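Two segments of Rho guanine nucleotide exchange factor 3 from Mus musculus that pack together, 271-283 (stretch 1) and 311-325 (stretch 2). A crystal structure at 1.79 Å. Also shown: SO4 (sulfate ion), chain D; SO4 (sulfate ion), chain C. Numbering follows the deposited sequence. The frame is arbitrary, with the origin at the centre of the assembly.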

ATOM      1  N   LEU A 271     -18.145 -13.602  -5.809  1.00 17.03           N
ATOM      2  CA  LEU A 271     -18.351 -12.985  -7.130  1.00 15.70           C
ATOM      3  C   LEU A 271     -19.801 -12.509  -7.258  1.00 17.67           C
ATOM      4  O   LEU A 271     -20.737 -13.251  -6.933  1.00 17.60           O
ATOM      5  N   TYR A 272     -19.966 -11.270  -7.734  1.00 16.81           N
ATOM      6  CA  TYR A 272     -21.299 -10.646  -7.896  1.00 18.39           C
ATOM      7  C   TYR A 272     -21.938 -10.961  -9.265  1.00 20.06           C
ATOM      8  O   TYR A 272     -23.174 -11.013  -9.398  1.00 21.58           O
ATOM      9  N   ARG A 273     -21.097 -11.158 -10.270  1.00 18.58           N
ATOM     10  CA  ARG A 273     -21.508 -11.503 -11.630  1.00 18.79           C
ATOM     11  C   ARG A 273     -20.359 -12.293 -12.194  1.00 19.89           C
ATOM     12  O   ARG A 273     -19.312 -12.461 -11.539  1.00 19.96           O
ATOM     13  N   GLN A 274     -20.527 -12.753 -13.417  1.00 20.45           N
ATOM     14  CA  GLN A 274     -19.456 -13.483 -14.075  1.00 22.82           C
ATOM     15  C   GLN A 274     -18.348 -12.490 -14.404  1.00 20.89           C
ATOM     16  O   GLN A 274     -18.591 -11.299 -14.602  1.00 21.31           O
ATOM     17  N   PRO A 275     -17.104 -12.963 -14.424  1.00 19.37           N
ATOM     18  CA  PRO A 275     -15.981 -12.065 -14.722  1.00 17.86           C
ATOM     19  C   PRO A 275     -16.092 -11.447 -16.119  1.00 17.86           C
ATOM     20  O   PRO A 275     -16.621 -12.081 -17.035  1.00 19.75           O
ATOM     21  N   ILE A 276     -15.577 -10.226 -16.275  1.00 15.54           N
ATOM     22  CA  ILE A 276     -15.563  -9.534 -17.554  1.00 15.68           C
ATOM     23  C   ILE A 276     -14.137  -9.470 -18.142  1.00 16.44           C
ATOM     24  O   ILE A 276     -13.265  -8.786 -17.608  1.00 17.21           O
ATOM     25  N   PRO A 277     -13.890 -10.176 -19.255  1.00 17.64           N
ATOM     26  CA  PRO A 277     -12.555 -10.151 -19.881  1.00 19.65           C
ATOM     27  C   PRO A 277     -12.254  -8.720 -20.279  1.00 19.82           C
ATOM     28  O   PRO A 277     -13.143  -8.024 -20.768  1.00 19.96           O
ATOM     29  N   VAL A 278     -11.018  -8.271 -20.067  1.00 19.70           N
ATOM     30  CA  VAL A 278     -10.651  -6.903 -20.398  1.00 21.97           C
ATOM     31  C   VAL A 278     -10.815  -6.616 -21.896  1.00 22.24           C
ATOM     32  O   VAL A 278     -11.175  -5.496 -22.251  1.00 21.30           O
ATOM     33  N   LYS A 279     -10.606  -7.617 -22.758  1.00 22.15           N
ATOM     34  CA  LYS A 279     -10.760  -7.402 -24.214  1.00 24.05           C
ATOM     35  C   LYS A 279     -12.214  -7.065 -24.583  1.00 24.68           C
ATOM     36  O   LYS A 279     -12.465  -6.495 -25.650  1.00 23.89           O
ATOM     37  N   ASP A 280     -13.154  -7.443 -23.717  1.00 22.67           N
ATOM     38  CA  ASP A 280     -14.580  -7.186 -23.968  1.00 22.66           C
ATOM     39  C   ASP A 280     -15.176  -6.159 -22.997  1.00 20.68           C
ATOM     40  O   ASP A 280     -16.393  -6.031 -22.896  1.00 22.31           O
ATOM     41  N   LEU A 281     -14.340  -5.442 -22.268  1.00 19.04           N
ATOM     42  CA  LEU A 281     -14.859  -4.498 -21.274  1.00 17.84           C
ATOM     43  C   LEU A 281     -15.027  -3.103 -21.894  1.00 18.93           C
ATOM     44  O   LEU A 281     -14.054  -2.488 -22.322  1.00 22.00           O
ATOM     45  N   THR A 282     -16.259  -2.607 -21.936  1.00 17.79           N
ATOM     46  CA  THR A 282     -16.513  -1.267 -22.481  1.00 18.33           C
ATOM     47  C   THR A 282     -16.571  -0.311 -21.263  1.00 16.94           C
ATOM     48  O   THR A 282     -17.371  -0.509 -20.348  1.00 16.01           O
ATOM     49  N   LEU A 283     -15.705   0.696 -21.269  1.00 16.17           N
ATOM     50  CA  LEU A 283     -15.587   1.652 -20.176  1.00 15.12           C
ATOM     51  C   LEU A 283     -16.133   2.984 -20.636  1.00 15.31           C
ATOM     52  O   LEU A 283     -15.723   3.486 -21.686  1.00 17.80           O
ATOM     53  N   PHE A 311     -18.467   5.827 -12.964  1.00 15.65           N
ATOM     54  CA  PHE A 311     -18.071   5.434 -14.325  1.00 14.56           C
ATOM     55  C   PHE A 311     -18.845   4.160 -14.611  1.00 15.79           C
ATOM     56  O   PHE A 311     -19.356   3.529 -13.688  1.00 14.95           O
ATOM     57  N   ARG A 312     -18.961   3.817 -15.882  1.00 15.73           N
ATOM     58  CA  ARG A 312     -19.719   2.642 -16.274  1.00 15.99           C
ATOM     59  C   ARG A 312     -18.854   1.583 -16.937  1.00 16.17           C
ATOM     60  O   ARG A 312     -17.997   1.865 -17.749  1.00 16.42           O
ATOM     61  N   VAL A 313     -19.091   0.347 -16.557  1.00 16.25           N
ATOM     62  CA  VAL A 313     -18.419  -0.760 -17.176  1.00 15.02           C
ATOM     63  C   VAL A 313     -19.516  -1.679 -17.700  1.00 16.11           C
ATOM     64  O   VAL A 313     -20.435  -2.016 -16.969  1.00 15.84           O
ATOM     65  N   SER A 314     -19.425  -2.079 -18.970  1.00 17.12           N
ATOM     66  CA  SER A 314     -20.443  -2.975 -19.514  1.00 17.52           C
ATOM     67  C   SER A 314     -19.784  -4.098 -20.333  1.00 16.76           C
ATOM     68  O   SER A 314     -18.636  -3.997 -20.804  1.00 17.26           O
ATOM     69  N   PHE A 315     -20.518  -5.179 -20.462  1.00 16.77           N
ATOM     70  CA  PHE A 315     -20.045  -6.378 -21.110  1.00 16.70           C
ATOM     71  C   PHE A 315     -21.188  -7.009 -21.897  1.00 17.16           C
ATOM     72  O   PHE A 315     -22.253  -7.353 -21.355  1.00 16.13           O
ATOM     73  N   LYS A 316     -20.948  -7.168 -23.189  1.00 18.07           N
ATOM     74  CA  LYS A 316     -21.936  -7.758 -24.073  1.00 20.58           C
ATOM     75  C   LYS A 316     -21.683  -9.261 -24.052  1.00 22.75           C
ATOM     76  O   LYS A 316     -20.609  -9.706 -24.430  1.00 23.22           O
ATOM     77  N   ASN A 317     -22.683 -10.036 -23.626  1.00 23.03           N
ATOM     78  CA  ASN A 317     -22.516 -11.491 -23.484  1.00 26.33           C
ATOM     79  C   ASN A 317     -23.885 -12.156 -23.597  1.00 26.44           C
ATOM     80  O   ASN A 317     -24.274 -12.950 -22.745  1.00 25.62           O
ATOM     81  N   GLY A 318     -24.622 -11.795 -24.644  1.00 29.29           N
ATOM     82  CA  GLY A 318     -25.949 -12.347 -24.840  1.00 31.54           C
ATOM     83  C   GLY A 318     -26.895 -12.157 -23.662  1.00 32.86           C
ATOM     84  O   GLY A 318     -27.069 -11.026 -23.157  1.00 32.69           O
ATOM     85  N   SER A 319     -27.508 -13.265 -23.227  1.00 32.39           N
ATOM     86  CA  SER A 319     -28.462 -13.267 -22.128  1.00 33.20           C
ATOM     87  C   SER A 319     -27.779 -12.902 -20.824  1.00 32.63           C
ATOM     88  O   SER A 319     -28.435 -12.498 -19.871  1.00 34.20           O
ATOM     89  N   GLN A 320     -26.464 -13.049 -20.780  1.00 29.57           N
ATOM     90  CA  GLN A 320     -25.732 -12.747 -19.566  1.00 29.65           C
ATOM     91  C   GLN A 320     -25.014 -11.377 -19.655  1.00 25.70           C
ATOM     92  O   GLN A 320     -24.106 -11.119 -18.886  1.00 27.20           O
ATOM     93  N   SER A 321     -25.416 -10.514 -20.580  1.00 23.20           N
ATOM     94  CA  SER A 321     -24.769  -9.182 -20.688  1.00 21.14           C
ATOM     95  C   SER A 321     -24.895  -8.462 -19.354  1.00 18.78           C
ATOM     96  O   SER A 321     -25.830  -8.709 -18.605  1.00 18.77           O
ATOM     97  N   GLN A 322     -23.955  -7.566 -19.081  1.00 17.01           N
ATOM     98  CA  GLN A 322     -23.935  -6.871 -17.802  1.00 16.01           C
ATOM     99  C   GLN A 322     -23.642  -5.403 -18.002  1.00 14.88           C
ATOM    100  O   GLN A 322     -23.021  -5.011 -18.985  1.00 15.23           O
ATOM    101  N   THR A 323     -24.089  -4.612 -17.040  1.00 15.65           N
ATOM    102  CA  THR A 323     -23.709  -3.218 -17.030  1.00 15.39           C
ATOM    103  C   THR A 323     -23.617  -2.805 -15.554  1.00 14.58           C
ATOM    104  O   THR A 323     -24.467  -3.164 -14.760  1.00 15.52           O
ATOM    105  N   HIS A 324     -22.579  -2.040 -15.208  1.00 15.25           N
ATOM    106  CA  HIS A 324     -22.390  -1.590 -13.826  1.00 15.37           C
ATOM    107  C   HIS A 324     -22.019  -0.110 -13.790  1.00 14.06           C
ATOM    108  O   HIS A 324     -21.145   0.315 -14.543  1.00 14.88           O
ATOM    109  N   SER A 325     -22.698   0.663 -12.949  1.00 14.06           N
ATOM    110  CA  SER A 325     -22.389   2.093 -12.749  1.00 14.71           C
ATOM    111  C   SER A 325     -21.735   2.057 -11.373  1.00 15.07           C
ATOM    112  O   SER A 325     -22.397   1.739 -10.405  1.00 13.50           O
TER

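Packing of 271-283 against the hairpin 311-325, followed along the latter. Phe311 (chi1 p) points toward stretch 1, its CD1 3.6 Å from CD1 of Leu283 (t, p). Val313 (t) lies on the same sheet face as Leu283; its CG1 fills the space beside Leu281, 3.6 Å from Leu281 CG, and reaches Ile276 CD1 at 4.1 Å. Ser314 (p) pairs with Thr282 (m) in antiparallel register: Thr282 N donates to Ser314 O (3.0 Å) and Ser314 N to Thr282 O (2.9 Å). Water 3 joins the pair, 3.0 Å from both Thr282 O and Ser314 OG. Phe315 (t) has the largest covered area; Ile276 CA lies over one ring face, Asp280 CB at the edge, and Pro277 CD comes within 3.6 Å of Phe315 CZ. Past the turn, water 1 binds Gln320 O (2.6 Å), Gln274 OE1 (3.0 Å) and Gln322 NE2 (2.9 Å), linking the stretches. Gln322 (m, t) points in: its NE2 donates to Gln274 O (2.9 Å), while its OE1 accepts from His324 NE2 (2.7 Å), so both ends of the amide are engaged. Thr323 points away, but its N and Arg273 NE bind one sulfate, at O4 (3.0 Å) and O3 (2.8 Å). His324 (m) points toward stretch 1, its ring edge meeting Arg273 CG, 3.6 Å from His324 CE1.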

ATOM      1  CB  LEU A 271     -17.984 -13.930  -8.269  1.00 17.35           C
ATOM      2  CG  LEU A 271     -16.523 -13.741  -8.737  1.00 19.38           C
ATOM      3  CD1 LEU A 271     -15.573 -14.281  -7.668  1.00 17.90           C
ATOM      4  CD2 LEU A 271     -16.300 -14.414 -10.077  1.00 17.12           C
ATOM      5  CB  TYR A 272     -21.120  -9.139  -7.695  1.00 17.50           C
ATOM      6  CG  TYR A 272     -22.371  -8.295  -7.689  1.00 17.68           C
ATOM      7  CD1 TYR A 272     -23.335  -8.469  -6.699  1.00 18.75           C
ATOM      8  CD2 TYR A 272     -22.529  -7.238  -8.606  1.00 16.34           C
ATOM      9  CE1 TYR A 272     -24.433  -7.614  -6.599  1.00 19.94           C
ATOM     10  CE2 TYR A 272     -23.638  -6.351  -8.515  1.00 18.47           C
ATOM     11  CZ  TYR A 272     -24.574  -6.555  -7.503  1.00 19.19           C
ATOM     12  OH  TYR A 272     -25.617  -5.699  -7.328  1.00 19.14           O
ATOM     13  CB  ARG A 273     -21.717 -10.251 -12.495  1.00 17.47           C
ATOM     14  CG  ARG A 273     -22.786  -9.331 -11.975  1.00 16.79           C
ATOM     15  CD  ARG A 273     -24.195  -9.841 -12.314  1.00 18.08           C
ATOM     16  NE  ARG A 273     -25.204  -8.797 -12.092  1.00 21.70           N
ATOM     17  CZ  ARG A 273     -25.750  -8.508 -10.917  1.00 22.45           C
ATOM     18  NH1 ARG A 273     -25.398  -9.180  -9.820  1.00 22.08           N
ATOM     19  NH2 ARG A 273     -26.687  -7.563 -10.842  1.00 23.10           N
ATOM     20  CB  GLN A 274     -19.987 -14.140 -15.328  1.00 24.77           C
ATOM     21  CG  GLN A 274     -21.164 -15.038 -14.961  1.00 28.51           C
ATOM     22  CD  GLN A 274     -21.752 -15.723 -16.157  1.00 32.64           C
ATOM     23  OE1 GLN A 274     -21.645 -15.231 -17.271  1.00 34.36           O
ATOM     24  NE2 GLN A 274     -22.399 -16.868 -15.931  1.00 35.56           N
ATOM     25  CB  PRO A 275     -14.758 -12.995 -14.631  1.00 18.01           C
ATOM     26  CG  PRO A 275     -15.203 -14.100 -13.740  1.00 19.30           C
ATOM     27  CD  PRO A 275     -16.642 -14.333 -14.137  1.00 19.29           C
ATOM     28  CB  ILE A 276     -16.111  -8.076 -17.407  1.00 16.26           C
ATOM     29  CG1 ILE A 276     -17.578  -8.132 -16.934  1.00 17.29           C
ATOM     30  CG2 ILE A 276     -15.950  -7.297 -18.730  1.00 17.30           C
ATOM     31  CD1 ILE A 276     -18.084  -6.772 -16.515  1.00 18.97           C
ATOM     32  CB  PRO A 277     -12.713 -11.061 -21.114  1.00 20.20           C
ATOM     33  CG  PRO A 277     -13.820 -11.965 -20.778  1.00 21.48           C
ATOM     34  CD  PRO A 277     -14.799 -11.079 -19.958  1.00 17.73           C
ATOM     35  CB  VAL A 278      -9.194  -6.582 -19.913  1.00 22.56           C
ATOM     36  CG1 VAL A 278      -8.663  -5.307 -20.546  1.00 23.30           C
ATOM     37  CG2 VAL A 278      -9.213  -6.393 -18.356  1.00 22.24           C
ATOM     38  CB  LYS A 279     -10.358  -8.649 -25.016  1.00 26.68           C
ATOM     39  CG  LYS A 279     -11.214  -9.868 -24.738  1.00 28.35           C
ATOM     40  CD  LYS A 279     -11.022 -10.990 -25.782  1.00 34.88           C
ATOM     41  CE  LYS A 279     -12.070 -12.113 -25.567  1.00 35.31           C
ATOM     42  NZ  LYS A 279     -12.083 -13.098 -26.696  1.00 40.05           N
ATOM     43  CB  ASP A 280     -15.393  -8.469 -23.825  1.00 24.42           C
ATOM     44  CG  ASP A 280     -14.853  -9.613 -24.673  1.00 28.49           C
ATOM     45  OD1 ASP A 280     -14.600  -9.395 -25.875  1.00 30.19           O
ATOM     46  OD2 ASP A 280     -14.703 -10.727 -24.119  1.00 29.22           O
ATOM     47  CB  LEU A 281     -13.890  -4.464 -20.080  1.00 19.29           C
ATOM     48  CG  LEU A 281     -14.190  -3.691 -18.785  1.00 19.49           C
ATOM     49  CD1 LEU A 281     -13.053  -3.894 -17.772  1.00 22.72           C
ATOM     50  CD2 LEU A 281     -14.317  -2.201 -19.125  1.00 19.41           C
ATOM     51  CB  THR A 282     -17.858  -1.231 -23.225  1.00 17.89           C
ATOM     52  OG1 THR A 282     -17.816  -2.125 -24.358  1.00 18.90           O
ATOM     53  CG2 THR A 282     -18.150   0.194 -23.707  1.00 19.80           C
ATOM     54  CB  LEU A 283     -14.099   1.835 -19.799  1.00 16.44           C
ATOM     55  CG  LEU A 283     -13.800   2.954 -18.806  1.00 16.52           C
ATOM     56  CD1 LEU A 283     -14.384   2.617 -17.408  1.00 16.13           C
ATOM     57  CD2 LEU A 283     -12.277   3.107 -18.685  1.00 17.52           C
ATOM     58  CB  PHE A 311     -16.547   5.266 -14.502  1.00 14.64           C
ATOM     59  CG  PHE A 311     -15.922   4.221 -13.616  1.00 14.54           C
ATOM     60  CD1 PHE A 311     -15.754   2.932 -14.060  1.00 16.56           C
ATOM     61  CD2 PHE A 311     -15.478   4.559 -12.337  1.00 17.15           C
ATOM     62  CE1 PHE A 311     -15.131   1.961 -13.242  1.00 17.50           C
ATOM     63  CE2 PHE A 311     -14.858   3.607 -11.522  1.00 16.76           C
ATOM     64  CZ  PHE A 311     -14.680   2.333 -11.961  1.00 16.61           C
ATOM     65  CB  ARG A 312     -20.843   3.052 -17.253  1.00 15.38           C
ATOM     66  CG  ARG A 312     -21.851   1.912 -17.588  1.00 17.65           C
ATOM     67  CD  ARG A 312     -22.944   2.327 -18.604  1.00 15.83           C
ATOM     68  NE  ARG A 312     -23.440   3.719 -18.595  1.00 22.71           N
ATOM     69  CZ  ARG A 312     -24.429   4.189 -17.840  1.00 23.10           C
ATOM     70  NH1 ARG A 312     -25.069   3.435 -16.965  1.00 29.16           N
ATOM     71  NH2 ARG A 312     -24.866   5.398 -18.042  1.00 23.48           N
ATOM     72  CB  VAL A 313     -17.561  -1.554 -16.180  1.00 18.18           C
ATOM     73  CG1 VAL A 313     -17.094  -2.772 -16.838  1.00 22.43           C
ATOM     74  CG2 VAL A 313     -16.334  -0.713 -15.705  1.00 20.52           C
ATOM     75  CB  SER A 314     -21.468  -2.166 -20.333  1.00 17.74           C
ATOM     76  OG  SER A 314     -20.932  -1.754 -21.559  1.00 23.14           O
ATOM     77  CB  PHE A 315     -19.545  -7.304 -19.995  1.00 17.14           C
ATOM     78  CG  PHE A 315     -19.171  -8.681 -20.443  1.00 19.52           C
ATOM     79  CD1 PHE A 315     -18.409  -8.869 -21.579  1.00 18.71           C
ATOM     80  CD2 PHE A 315     -19.485  -9.788 -19.638  1.00 20.16           C
ATOM     81  CE1 PHE A 315     -17.943 -10.154 -21.927  1.00 20.86           C
ATOM     82  CE2 PHE A 315     -19.022 -11.071 -19.974  1.00 23.12           C
ATOM     83  CZ  PHE A 315     -18.245 -11.245 -21.127  1.00 20.08           C
ATOM     84  CB  LYS A 316     -21.766  -7.157 -25.482  1.00 21.04           C
ATOM     85  CG  LYS A 316     -22.881  -7.540 -26.363  1.00 22.57           C
ATOM     86  CD  LYS A 316     -22.803  -6.976 -27.765  1.00 22.47           C
ATOM     87  CE  LYS A 316     -23.973  -7.585 -28.533  1.00 18.78           C
ATOM     88  NZ  LYS A 316     -23.769  -7.362 -29.946  1.00 23.23           N
ATOM     89  CB  ASN A 317     -21.888 -11.774 -22.093  1.00 25.86           C
ATOM     90  CG  ASN A 317     -21.299 -13.169 -21.964  1.00 29.70           C
ATOM     91  OD1 ASN A 317     -20.805 -13.731 -22.928  1.00 30.21           O
ATOM     92  ND2 ASN A 317     -21.323 -13.721 -20.738  1.00 30.84           N
ATOM     93  CB  SER A 319     -29.156 -14.654 -21.972  1.00 33.44           C
ATOM     94  OG  SER A 319     -28.249 -15.696 -21.586  1.00 33.99           O
ATOM     95  CB  GLN A 320     -24.704 -13.858 -19.297  1.00 31.42           C
ATOM     96  CG  GLN A 320     -25.274 -15.271 -19.071  1.00 37.73           C
ATOM     97  CD  GLN A 320     -25.982 -15.430 -17.715  1.00 42.65           C
ATOM     98  OE1 GLN A 320     -27.145 -15.024 -17.545  1.00 44.71           O
ATOM     99  NE2 GLN A 320     -25.275 -16.013 -16.742  1.00 42.97           N
ATOM    100  CB  SER A 321     -25.429  -8.346 -21.771  1.00 21.89           C
ATOM    101  OG  SER A 321     -25.198  -8.897 -23.029  1.00 23.09           O
ATOM    102  CB  GLN A 322     -22.774  -7.372 -16.918  1.00 18.23           C
ATOM    103  CG  GLN A 322     -22.775  -8.783 -16.435  1.00 19.49           C
ATOM    104  CD  GLN A 322     -21.450  -9.113 -15.748  1.00 18.39           C
ATOM    105  OE1 GLN A 322     -20.944  -8.316 -14.957  1.00 16.45           O
ATOM    106  NE2 GLN A 322     -20.884 -10.282 -16.058  1.00 18.34           N
ATOM    107  CB  THR A 323     -24.675  -2.306 -17.829  1.00 17.48           C
ATOM    108  OG1 THR A 323     -24.067  -1.003 -17.953  1.00 16.71           O
ATOM    109  CG2 THR A 323     -26.074  -2.198 -17.183  1.00 16.52           C
ATOM    110  CB  HIS A 324     -21.232  -2.363 -13.208  1.00 14.74           C
ATOM    111  CG  HIS A 324     -21.436  -3.838 -13.211  1.00 15.73           C
ATOM    112  ND1 HIS A 324     -22.192  -4.485 -12.259  1.00 17.67           N
ATOM    113  CD2 HIS A 324     -21.030  -4.785 -14.087  1.00 15.09           C
ATOM    114  CE1 HIS A 324     -22.241  -5.775 -12.552  1.00 17.51           C
ATOM    115  NE2 HIS A 324     -21.544  -5.982 -13.658  1.00 15.82           N
ATOM    116  CB  SER A 325     -23.683   2.915 -12.732  1.00 16.54           C
ATOM    117  OG  SER A 325     -24.205   2.926 -14.045  1.00 18.04           O
TER
HETATM  118  S   SO4 D 503     -26.395  -6.845 -14.647  1.00 36.21           S
HETATM  119  O1  SO4 D 503     -27.052  -8.132 -15.078  1.00 36.93           O
HETATM  120  O2  SO4 D 503     -27.068  -6.385 -13.391  1.00 33.49           O
HETATM  121  O3  SO4 D 503     -24.973  -7.113 -14.325  1.00 33.27           O
HETATM  122  O4  SO4 D 503     -26.483  -5.799 -15.704  1.00 26.85           O
HETATM  123  S   SO4 C 502     -28.398  -7.437  -7.447  1.00 44.25           S
HETATM  124  O1  SO4 C 502     -29.802  -7.829  -7.082  1.00 39.44           O
HETATM  125  O2  SO4 C 502     -27.760  -6.724  -6.276  1.00 35.65           O
HETATM  126  O3  SO4 C 502     -27.603  -8.671  -7.764  1.00 34.98           O
HETATM  127  O4  SO4 C 502     -28.466  -6.561  -8.668  1.00 35.87           O
HETATM  128  O   HOH W   1     -21.990 -12.288 -17.840  1.00 25.00           O
HETATM  129  O   HOH W   2     -18.536  -6.337 -24.492  1.00 19.09           O
HETATM  130  O   HOH W   3     -20.007   0.833 -20.399  1.00 19.62           O